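Local coordinates for protein Non-ribosomal peptide synthetase (Methanobrevibacter ruminantium, PDB 6VTJ) that probably holds a peptidyl intermediate on the phosphopantetheine arm of its carrier domain and releases it by NAD(P)H-dependent reduction in the adjoining reductase domain, at residues V35-A49 and R64-A76. Sequence-based numbering, arbitrary orientation.
Sequences VEDNFFEIGGTSLIA and RYDDIFRNKTPRA. With PNS (4'-phosphopantetheine), chain B.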
loop_
_atom_site.group_PDB
_atom_site.type_symbol
_atom_site.label_atom_id
_atom_site.label_comp_id
_atom_site.label_asym_id
_atom_site.label_seq_id
_atom_site.Cartn_x
_atom_site.Cartn_y
_atom_site.Cartn_z
ATOM N N VAL A 35 23.163 -1.682 -25.274
ATOM C CA VAL A 35 21.821 -1.165 -25.532
ATOM C C VAL A 35 20.737 -2.130 -25.085
ATOM O O VAL A 35 19.562 -1.743 -24.997
ATOM C CB VAL A 35 21.685 -0.823 -27.031
ATOM C CG1 VAL A 35 21.390 -2.080 -27.859
ATOM C CG2 VAL A 35 20.634 0.276 -27.250
ATOM N N GLU A 36 21.104 -3.378 -24.799
ATOM C CA GLU A 36 20.183 -4.378 -24.280
ATOM C C GLU A 36 20.472 -4.722 -22.825
ATOM O O GLU A 36 19.968 -5.733 -22.322
ATOM C CB GLU A 36 20.240 -5.630 -25.150
ATOM C CG GLU A 36 20.138 -5.319 -26.630
ATOM C CD GLU A 36 18.802 -5.711 -27.227
ATOM O OE1 GLU A 36 18.785 -6.632 -28.084
ATOM O OE2 GLU A 36 17.775 -5.091 -26.853
ATOM N N ASP A 37 21.280 -3.913 -22.142
ATOM C CA ASP A 37 21.513 -4.113 -20.721
ATOM C C ASP A 37 20.281 -3.703 -19.919
ATOM O O ASP A 37 19.789 -2.575 -20.036
ATOM C CB ASP A 37 22.730 -3.316 -20.263
ATOM C CG ASP A 37 24.034 -3.861 -20.823
ATOM O OD1 ASP A 37 23.991 -4.743 -21.719
ATOM O OD2 ASP A 37 25.106 -3.396 -20.365
ATOM N N ASN A 38 19.784 -4.630 -19.108
ATOM C CA ASN A 38 18.665 -4.373 -18.209
ATOM C C ASN A 38 19.125 -3.478 -17.056
ATOM O O ASN A 38 20.028 -3.854 -16.300
ATOM C CB ASN A 38 18.133 -5.711 -17.685
ATOM C CG ASN A 38 16.862 -5.571 -16.871
ATOM O OD1 ASN A 38 16.764 -4.722 -15.986
ATOM N ND2 ASN A 38 15.888 -6.431 -17.151
ATOM N N PHE A 39 18.493 -2.304 -16.922
ATOM C CA PHE A 39 18.827 -1.370 -15.838
ATOM C C PHE A 39 18.908 -2.070 -14.486
ATOM O O PHE A 39 19.849 -1.852 -13.715
ATOM C CB PHE A 39 17.795 -0.241 -15.772
ATOM C CG PHE A 39 18.093 0.802 -14.722
ATOM C CD1 PHE A 39 19.076 1.756 -14.926
ATOM C CD2 PHE A 39 17.367 0.846 -13.537
ATOM C CE1 PHE A 39 19.341 2.724 -13.967
ATOM C CE2 PHE A 39 17.627 1.817 -12.568
ATOM C CZ PHE A 39 18.612 2.754 -12.783
ATOM N N PHE A 40 17.916 -2.910 -14.174
ATOM C CA PHE A 40 17.865 -3.524 -12.849
ATOM C C PHE A 40 18.741 -4.765 -12.744
ATOM O O PHE A 40 19.043 -5.197 -11.625
ATOM C CB PHE A 40 16.419 -3.862 -12.474
ATOM C CG PHE A 40 15.489 -2.691 -12.570
ATOM C CD1 PHE A 40 15.359 -1.807 -11.510
ATOM C CD2 PHE A 40 14.763 -2.459 -13.729
ATOM C CE1 PHE A 40 14.511 -0.723 -11.598
ATOM C CE2 PHE A 40 13.917 -1.371 -13.832
ATOM C CZ PHE A 40 13.792 -0.498 -12.761
ATOM N N GLU A 41 19.165 -5.336 -13.872
ATOM C CA GLU A 41 20.078 -6.468 -13.821
ATOM C C GLU A 41 21.530 -6.042 -13.674
ATOM O O GLU A 41 22.340 -6.831 -13.181
ATOM C CB GLU A 41 19.925 -7.336 -15.072
ATOM C CG GLU A 41 18.714 -8.257 -15.073
ATOM C CD GLU A 41 18.547 -8.991 -16.393
ATOM N N ILE A 42 21.886 -4.819 -14.072
ATOM C CA ILE A 42 23.290 -4.415 -14.123
ATOM C C ILE A 42 23.686 -3.554 -12.933
ATOM O O ILE A 42 24.775 -2.976 -12.933
ATOM C CB ILE A 42 23.631 -3.702 -15.446
ATOM C CG1 ILE A 42 22.916 -2.355 -15.552
ATOM C CG2 ILE A 42 23.276 -4.582 -16.637
ATOM C CD1 ILE A 42 22.872 -1.792 -16.962
ATOM N N GLY A 43 22.832 -3.462 -11.912
ATOM C CA GLY A 43 23.136 -2.710 -10.703
ATOM C C GLY A 43 22.199 -1.553 -10.434
ATOM O O GLY A 43 22.431 -0.795 -9.477
ATOM N N GLY A 44 21.167 -1.360 -11.248
ATOM C CA GLY A 44 20.212 -0.311 -10.979
ATOM C C GLY A 44 19.204 -0.732 -9.927
ATOM O O GLY A 44 18.811 -1.891 -9.832
ATOM N N THR A 45 18.798 0.235 -9.115
ATOM C CA THR A 45 17.765 0.045 -8.116
ATOM C C THR A 45 16.603 0.986 -8.400
ATOM O O THR A 45 16.680 1.882 -9.248
ATOM C CB THR A 45 18.298 0.308 -6.707
ATOM O OG1 THR A 45 18.734 1.673 -6.626
ATOM C CG2 THR A 45 19.455 -0.639 -6.387
ATOM N N SER A 46 15.528 0.776 -7.642
ATOM C CA SER A 46 14.331 1.589 -7.799
ATOM C C SER A 46 14.588 3.049 -7.445
ATOM O O SER A 46 13.961 3.941 -8.022
ATOM C CB SER A 46 13.216 1.016 -6.936
ATOM O OG SER A 46 13.540 1.219 -5.568
ATOM N N LEU A 47 15.500 3.322 -6.507
ATOM C CA LEU A 47 15.788 4.714 -6.188
ATOM C C LEU A 47 16.775 5.333 -7.171
ATOM O O LEU A 47 16.701 6.538 -7.431
ATOM C CB LEU A 47 16.306 4.831 -4.754
ATOM C CG LEU A 47 15.253 4.472 -3.693
ATOM C CD1 LEU A 47 15.775 4.699 -2.282
ATOM C CD2 LEU A 47 13.953 5.245 -3.931
ATOM N N ILE A 48 17.693 4.540 -7.731
ATOM C CA ILE A 48 18.541 5.068 -8.797
ATOM C C ILE A 48 17.718 5.302 -10.056
ATOM O O ILE A 48 18.065 6.152 -10.889
ATOM C CB ILE A 48 19.725 4.121 -9.063
ATOM C CG1 ILE A 48 20.618 4.011 -7.825
ATOM C CG2 ILE A 48 20.550 4.604 -10.223
ATOM C CD1 ILE A 48 21.629 2.890 -7.923
ATOM N N ALA A 49 16.622 4.557 -10.224
ATOM C CA ALA A 49 15.752 4.783 -11.371
ATOM C C ALA A 49 15.198 6.199 -11.371
ATOM O O ALA A 49 14.957 6.777 -12.440
ATOM C CB ALA A 49 14.616 3.765 -11.378
ATOM N N ARG A 64 8.335 9.248 -17.401
ATOM C CA ARG A 64 7.961 9.185 -16.004
ATOM C C ARG A 64 8.509 7.893 -15.417
ATOM O O ARG A 64 9.024 7.025 -16.129
ATOM C CB ARG A 64 6.441 9.294 -15.822
ATOM C CG ARG A 64 5.654 8.169 -16.469
ATOM C CD ARG A 64 4.171 8.245 -16.097
ATOM N NE ARG A 64 3.460 9.288 -16.836
ATOM C CZ ARG A 64 2.859 10.325 -16.267
ATOM N NH1 ARG A 64 2.879 10.458 -14.949
ATOM N NH2 ARG A 64 2.231 11.226 -17.013
ATOM N N TYR A 65 8.378 7.790 -14.096
ATOM C CA TYR A 65 9.008 6.723 -13.326
ATOM C C TYR A 65 8.623 5.329 -13.822
ATOM O O TYR A 65 9.477 4.440 -13.894
ATOM C CB TYR A 65 8.631 6.906 -11.856
ATOM C CG TYR A 65 9.435 6.129 -10.843
ATOM C CD1 TYR A 65 10.818 6.145 -10.846
ATOM C CD2 TYR A 65 8.793 5.415 -9.842
ATOM C CE1 TYR A 65 11.544 5.438 -9.886
ATOM C CE2 TYR A 65 9.499 4.718 -8.882
ATOM C CZ TYR A 65 10.865 4.728 -8.899
ATOM O OH TYR A 65 11.541 4.015 -7.932
ATOM N N ASP A 66 7.345 5.095 -14.149
ATOM C CA ASP A 66 6.974 3.727 -14.523
ATOM C C ASP A 66 7.569 3.316 -15.865
ATOM O O ASP A 66 7.639 2.112 -16.161
ATOM C CB ASP A 66 5.443 3.545 -14.539
ATOM C CG ASP A 66 4.742 4.370 -15.619
ATOM O OD1 ASP A 66 5.143 4.324 -16.805
ATOM O OD2 ASP A 66 3.748 5.052 -15.284
ATOM N N ASP A 67 7.991 4.294 -16.676
ATOM C CA ASP A 67 8.598 3.999 -17.969
ATOM C C ASP A 67 9.831 3.118 -17.822
ATOM O O ASP A 67 10.050 2.218 -18.636
ATOM C CB ASP A 67 8.962 5.300 -18.685
ATOM C CG ASP A 67 7.760 5.986 -19.287
ATOM O OD1 ASP A 67 6.783 5.274 -19.588
ATOM O OD2 ASP A 67 7.794 7.224 -19.475
ATOM N N ILE A 68 10.652 3.352 -16.792
ATOM C CA ILE A 68 11.883 2.574 -16.694
ATOM C C ILE A 68 11.610 1.175 -16.149
ATOM O O ILE A 68 12.361 0.233 -16.460
ATOM C CB ILE A 68 12.946 3.351 -15.890
ATOM C CG1 ILE A 68 14.143 2.473 -15.515
ATOM C CG2 ILE A 68 12.352 4.013 -14.685
ATOM C CD1 ILE A 68 14.973 2.008 -16.716
ATOM N N PHE A 69 10.516 0.995 -15.396
ATOM C CA PHE A 69 10.109 -0.347 -14.985
ATOM C C PHE A 69 9.495 -1.133 -16.141
ATOM O O PHE A 69 9.660 -2.357 -16.208
ATOM C CB PHE A 69 9.132 -0.262 -13.811
ATOM C CG PHE A 69 9.779 0.161 -12.535
ATOM C CD1 PHE A 69 10.342 -0.780 -11.685
ATOM C CD2 PHE A 69 9.864 1.503 -12.202
ATOM C CE1 PHE A 69 10.959 -0.394 -10.510
ATOM C CE2 PHE A 69 10.488 1.900 -11.035
ATOM C CZ PHE A 69 11.033 0.946 -10.188
ATOM N N ARG A 70 8.789 -0.461 -17.057
ATOM C CA ARG A 70 8.190 -1.183 -18.179
ATOM C C ARG A 70 9.176 -1.404 -19.324
ATOM O O ARG A 70 9.041 -2.379 -20.070
ATOM C CB ARG A 70 6.949 -0.443 -18.696
ATOM N N ASN A 71 10.162 -0.522 -19.485
ATOM C CA ASN A 71 11.148 -0.609 -20.566
ATOM C C ASN A 71 12.531 -0.532 -19.932
ATOM O O ASN A 71 13.049 0.561 -19.698
ATOM C CB ASN A 71 10.955 0.508 -21.595
ATOM C CG ASN A 71 9.490 0.806 -21.874
ATOM O OD1 ASN A 71 8.938 1.804 -21.402
ATOM N ND2 ASN A 71 8.853 -0.069 -22.637
ATOM N N LYS A 72 13.143 -1.684 -19.677
ATOM C CA LYS A 72 14.291 -1.737 -18.779
ATOM C C LYS A 72 15.631 -1.504 -19.468
ATOM O O LYS A 72 16.628 -1.298 -18.772
ATOM C CB LYS A 72 14.318 -3.088 -18.050
ATOM C CG LYS A 72 13.022 -3.391 -17.282
ATOM C CD LYS A 72 12.917 -4.861 -16.899
ATOM C CE LYS A 72 11.562 -5.144 -16.250
ATOM N NZ LYS A 72 11.476 -6.533 -15.707
ATOM N N THR A 73 15.686 -1.532 -20.800
ATOM C CA THR A 73 16.931 -1.371 -21.548
ATOM C C THR A 73 16.934 -0.070 -22.348
ATOM O O THR A 73 15.869 0.472 -22.673
ATOM C CB THR A 73 17.140 -2.550 -22.507
ATOM O OG1 THR A 73 16.084 -2.567 -23.479
ATOM C CG2 THR A 73 17.178 -3.881 -21.743
ATOM N N PRO A 74 18.118 0.465 -22.687
ATOM C CA PRO A 74 18.151 1.670 -23.533
ATOM C C PRO A 74 17.480 1.470 -24.885
ATOM O O PRO A 74 16.887 2.414 -25.420
ATOM C CB PRO A 74 19.653 1.953 -23.683
ATOM C CG PRO A 74 20.315 1.214 -22.570
ATOM C CD PRO A 74 19.475 -0.003 -22.354
ATOM N N ARG A 75 17.560 0.262 -25.449
ATOM C CA ARG A 75 16.873 -0.046 -26.699
ATOM C C ARG A 75 15.369 0.175 -26.558
ATOM O O ARG A 75 14.761 0.939 -27.322
ATOM C CB ARG A 75 17.230 -1.489 -27.096
ATOM C CG ARG A 75 16.501 -2.176 -28.256
ATOM C CD ARG A 75 16.770 -1.626 -29.672
ATOM N NE ARG A 75 18.169 -1.383 -30.047
ATOM C CZ ARG A 75 19.009 -2.289 -30.547
ATOM N NH1 ARG A 75 18.627 -3.549 -30.716
ATOM N NH2 ARG A 75 20.250 -1.927 -30.873
ATOM N N ALA A 76 14.761 -0.452 -25.547
ATOM C CA ALA A 76 13.331 -0.273 -25.300
ATOM C C ALA A 76 12.997 1.174 -24.943
ATOM O O ALA A 76 12.001 1.733 -25.430
ATOM C CB ALA A 76 12.881 -1.218 -24.188
HETATM O O23 PNS B . 12.722 -0.976 -4.726
HETATM P P24 PNS B . 12.966 0.440 -4.475
HETATM O O26 PNS B . 13.654 0.782 -3.261
HETATM O O27 PNS B . 11.568 1.031 -4.248
HETATM C C28 PNS B . 11.311 2.403 -4.314
HETATM C C29 PNS B . 9.828 2.722 -4.397
HETATM C C30 PNS B . 9.670 4.215 -4.370
HETATM C C31 PNS B . 9.271 2.211 -5.715
HETATM C C32 PNS B . 9.111 2.114 -3.174
HETATM O O33 PNS B . 9.846 2.430 -2.025
HETATM C C34 PNS B . 7.664 2.556 -3.045
HETATM O O35 PNS B . 6.892 2.224 -3.888
HETATM N N36 PNS B . 7.307 3.294 -1.994
HETATM C C37 PNS B . 5.985 3.742 -1.696
HETATM C C38 PNS B . 5.176 2.764 -0.878
HETATM C C39 PNS B . 3.924 3.378 -0.344
HETATM O O40 PNS B . 3.898 4.489 0.068
HETATM N N41 PNS B . 2.886 2.606 -0.355
HETATM O O HOH W 1 15.682 -4.533 -25.609
#
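Phe40 and Phe69 form an offset stack, centroids 4.9 Å apart and planes at 30°, in the peptidyl carrier domain, a small helical bundle whose Ser46 bears the phosphopantetheine arm: OG is bonded covalently to P24 of the prosthetic group (1.5 Å). Phe40 CZ sits over one face of the Phe69 ring, near its rim, while Ser46 CB meets that ring's edge. Phe40 in turn directs its own edge at Ile68 O, in plane, CE2 standing 3.4 Å away. In Ile68, chi1 sets CG1 anti to the backbone N, and the turn at chi2 (66°) carries CD1 to within 3.7 Å of Phe39 CB. Two backbone bonds, Phe39 N to Lys72 O (169° at the hydrogen) and Arg75 N to Val35 O, tie the loop before helix 46-58 to the loop before helix 74-82 and to its first turn. Asn38 forms an Asx turn, OD1 accepting from Phe40 N at 2.8 Å and from Glu41 N above the carbonyl plane, and its amide lies alongside the Lys72 chain, whose NZ reaches Ala226 O. With an alanine at Asn38, Phe40 N and Glu41 N would probably lose this acceptor and the Lys72 methylenes the amide packed against them. Over one face of the Arg75 guanidinium, which is salt-bridged to Glu17, sits Val35 CG1, 3.2 Å from NH2.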